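Local structure of cytosolic phospholipase A2 delta (5IZ5) at residues V485-P489 / Y490-F494. The protein hydrolyses glycerophospholipids at the sn-2 position in a calcium-dependent manner, releasing a fatty acid and a lysophospholipid, with a preference for linoleic acid. The protein carries 3 engineered substitutions. Numbering follows the deposited sequence.
Sequences VEFSP and YEVGF
Val492 CG1 lies over one face of the Phe487 ring, 3.7 Å from its centroid and displaced toward CE1, while Trp531 and Phe506 meet the same ring edge-to-face. A second CH-pi contact repeats this at the far end, where Val485 CG2 sits 3.8 Å from Phe494 CE1 over that ring's face. With CG1 anti to the backbone N (chi1 178°), Val485 keeps CG2 turned to the ring and CG1 toward Val492. Between these two non-hydrogen-bonded pairs, Glu486 N donates to Gly493 O at 2.9 Å and Gly493 N to Glu486 O at 3.0 Å. At the turn, Ser488 OG accepts from Tyr490 N at 3.0 Å, an ST turn in which the hydroxyl oxygen also takes Glu491 N, more straightly (167°); an alanine here would probably leave both amides without this acceptor and the turn less fixed. Opposite the rings, one water donates to Glu486 OE2 and Glu491 O, and Arg665 salt-bridges Glu486 OE2 and Glu491 OE2, probably easing their repulsion; Glu486 OE1 has a salt bridge to Arg668 and a hydrogen bond to Ser662. The hairpin continues the catalytic domain's mixed sheet, between strands 463-471 and 499-501, with Tyr490 packed against helix 292-313.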
ATOM      1  N   VAL B 485       3.948  -1.274  -0.033  1.00 34.71           N
ATOM      2  CA  VAL B 485       2.900  -2.065  -0.648  1.00 35.74           C
ATOM      3  C   VAL B 485       3.334  -2.422  -2.071  1.00 34.24           C
ATOM      4  O   VAL B 485       3.493  -1.567  -2.943  1.00 33.31           O
ATOM      5  CB  VAL B 485       1.547  -1.326  -0.676  1.00 36.11           C
ATOM      6  CG1 VAL B 485       0.498  -2.181  -1.369  1.00 36.83           C
ATOM      7  CG2 VAL B 485       1.096  -0.984   0.738  1.00 36.26           C
ATOM      8  N   GLU B 486       3.495  -3.714  -2.290  1.00 35.22           N
ATOM      9  CA  GLU B 486       3.961  -4.243  -3.566  1.00 37.50           C
ATOM     10  C   GLU B 486       2.788  -4.680  -4.436  1.00 36.30           C
ATOM     11  O   GLU B 486       1.851  -5.308  -3.928  1.00 36.92           O
ATOM     12  CB  GLU B 486       4.873  -5.426  -3.261  1.00 39.59           C
ATOM     13  CG  GLU B 486       5.188  -6.332  -4.428  1.00 42.67           C
ATOM     14  CD  GLU B 486       6.081  -7.471  -3.986  1.00 44.81           C
ATOM     15  OE1 GLU B 486       7.297  -7.229  -3.824  1.00 44.82           O
ATOM     16  OE2 GLU B 486       5.559  -8.595  -3.783  1.00 43.84           O
ATOM     17  N   PHE B 487       2.850  -4.358  -5.732  1.00 35.57           N
ATOM     18  CA  PHE B 487       1.851  -4.795  -6.712  1.00 37.14           C
ATOM     19  C   PHE B 487       2.492  -5.704  -7.762  1.00 37.97           C
ATOM     20  O   PHE B 487       3.542  -5.371  -8.324  1.00 36.23           O
ATOM     21  CB  PHE B 487       1.248  -3.603  -7.468  1.00 37.95           C
ATOM     22  CG  PHE B 487       0.447  -2.664  -6.610  1.00 37.60           C
ATOM     23  CD1 PHE B 487      -0.921  -2.532  -6.801  1.00 38.31           C
ATOM     24  CD2 PHE B 487       1.059  -1.897  -5.620  1.00 38.42           C
ATOM     25  CE1 PHE B 487      -1.667  -1.658  -6.021  1.00 38.57           C
ATOM     26  CE2 PHE B 487       0.319  -1.018  -4.833  1.00 38.44           C
ATOM     27  CZ  PHE B 487      -1.044  -0.900  -5.032  1.00 38.71           C
ATOM     28  N   SER B 488       1.846  -6.836  -8.041  1.00 36.83           N
ATOM     29  CA  SER B 488       2.206  -7.680  -9.185  1.00 36.53           C
ATOM     30  C   SER B 488       0.933  -8.222  -9.833  1.00 35.38           C
ATOM     31  O   SER B 488      -0.149  -8.100  -9.257  1.00 34.79           O
ATOM     32  CB  SER B 488       3.100  -8.843  -8.744  1.00 36.37           C
ATOM     33  OG  SER B 488       2.328  -9.968  -8.363  1.00 35.74           O
ATOM     34  N   PRO B 489       1.055  -8.839 -11.026  1.00 35.76           N
ATOM     35  CA  PRO B 489      -0.121  -9.448 -11.649  1.00 35.21           C
ATOM     36  C   PRO B 489      -0.743 -10.585 -10.836  1.00 33.31           C
ATOM     37  O   PRO B 489      -1.912 -10.905 -11.049  1.00 34.83           O
ATOM     38  CB  PRO B 489       0.421  -9.981 -12.981  1.00 36.67           C
ATOM     39  CG  PRO B 489       1.647  -9.172 -13.244  1.00 36.91           C
ATOM     40  CD  PRO B 489       2.242  -8.960 -11.888  1.00 36.28           C
ATOM     41  N   TYR B 490       0.021 -11.178  -9.923  1.00 33.02           N
ATOM     42  CA  TYR B 490      -0.475 -12.246  -9.060  1.00 34.98           C
ATOM     43  C   TYR B 490      -1.004 -11.765  -7.712  1.00 36.95           C
ATOM     44  O   TYR B 490      -1.992 -12.308  -7.216  1.00 36.51           O
ATOM     45  CB  TYR B 490       0.611 -13.307  -8.824  1.00 35.66           C
ATOM     46  CG  TYR B 490       1.093 -13.985 -10.087  1.00 36.55           C
ATOM     47  CD1 TYR B 490       0.190 -14.502 -11.012  1.00 36.83           C
ATOM     48  CD2 TYR B 490       2.453 -14.124 -10.350  1.00 36.66           C
ATOM     49  CE1 TYR B 490       0.627 -15.128 -12.163  1.00 37.77           C
ATOM     50  CE2 TYR B 490       2.899 -14.741 -11.508  1.00 37.06           C
ATOM     51  CZ  TYR B 490       1.982 -15.242 -12.408  1.00 37.12           C
ATOM     52  OH  TYR B 490       2.409 -15.861 -13.553  1.00 37.68           O
ATOM     53  N   GLU B 491      -0.354 -10.781  -7.096  1.00 37.24           N
ATOM     54  CA  GLU B 491      -0.836 -10.299  -5.810  1.00 38.01           C
ATOM     55  C   GLU B 491      -0.345  -8.910  -5.412  1.00 38.61           C
ATOM     56  O   GLU B 491       0.699  -8.433  -5.875  1.00 36.43           O
ATOM     57  CB  GLU B 491      -0.530 -11.308  -4.694  1.00 39.67           C
ATOM     58  CG  GLU B 491       0.911 -11.755  -4.597  1.00 41.46           C
ATOM     59  CD  GLU B 491       1.187 -12.647  -3.395  1.00 41.94           C
ATOM     60  OE1 GLU B 491       0.246 -13.260  -2.850  1.00 42.92           O
ATOM     61  OE2 GLU B 491       2.363 -12.742  -2.995  1.00 45.45           O
ATOM     62  N   VAL B 492      -1.145  -8.286  -4.550  1.00 37.53           N
ATOM     63  CA  VAL B 492      -0.919  -6.949  -4.039  1.00 36.14           C
ATOM     64  C   VAL B 492      -0.961  -7.046  -2.523  1.00 35.68           C
ATOM     65  O   VAL B 492      -1.898  -7.621  -1.961  1.00 35.93           O
ATOM     66  CB  VAL B 492      -2.026  -5.987  -4.511  1.00 36.32           C
ATOM     67  CG1 VAL B 492      -1.820  -4.603  -3.922  1.00 36.79           C
ATOM     68  CG2 VAL B 492      -2.071  -5.915  -6.036  1.00 36.52           C
ATOM     69  N   GLY B 493       0.051  -6.508  -1.854  1.00 36.03           N
ATOM     70  CA  GLY B 493       0.093  -6.601  -0.406  1.00 36.13           C
ATOM     71  C   GLY B 493       1.265  -5.971   0.305  1.00 35.60           C
ATOM     72  O   GLY B 493       2.142  -5.364  -0.308  1.00 36.03           O
ATOM     73  N   PHE B 494       1.243  -6.133   1.623  1.00 36.11           N
ATOM     74  CA  PHE B 494       2.193  -5.522   2.521  1.00 36.57           C
ATOM     75  C   PHE B 494       3.318  -6.486   2.804  1.00 37.97           C
ATOM     76  O   PHE B 494       3.077  -7.569   3.334  1.00 37.15           O
ATOM     77  CB  PHE B 494       1.517  -5.189   3.863  1.00 36.30           C
ATOM     78  CG  PHE B 494       0.587  -4.027   3.811  1.00 36.50           C
ATOM     79  CD1 PHE B 494       0.984  -2.799   4.319  1.00 36.33           C
ATOM     80  CD2 PHE B 494      -0.706  -4.160   3.303  1.00 36.46           C
ATOM     81  CE1 PHE B 494       0.124  -1.722   4.296  1.00 35.71           C
ATOM     82  CE2 PHE B 494      -1.568  -3.082   3.276  1.00 36.55           C
ATOM     83  CZ  PHE B 494      -1.148  -1.859   3.773  1.00 36.63           C
TER
HETATM   84  O   HOH W   1       3.438  -9.393  -5.234  1.00 38.64           O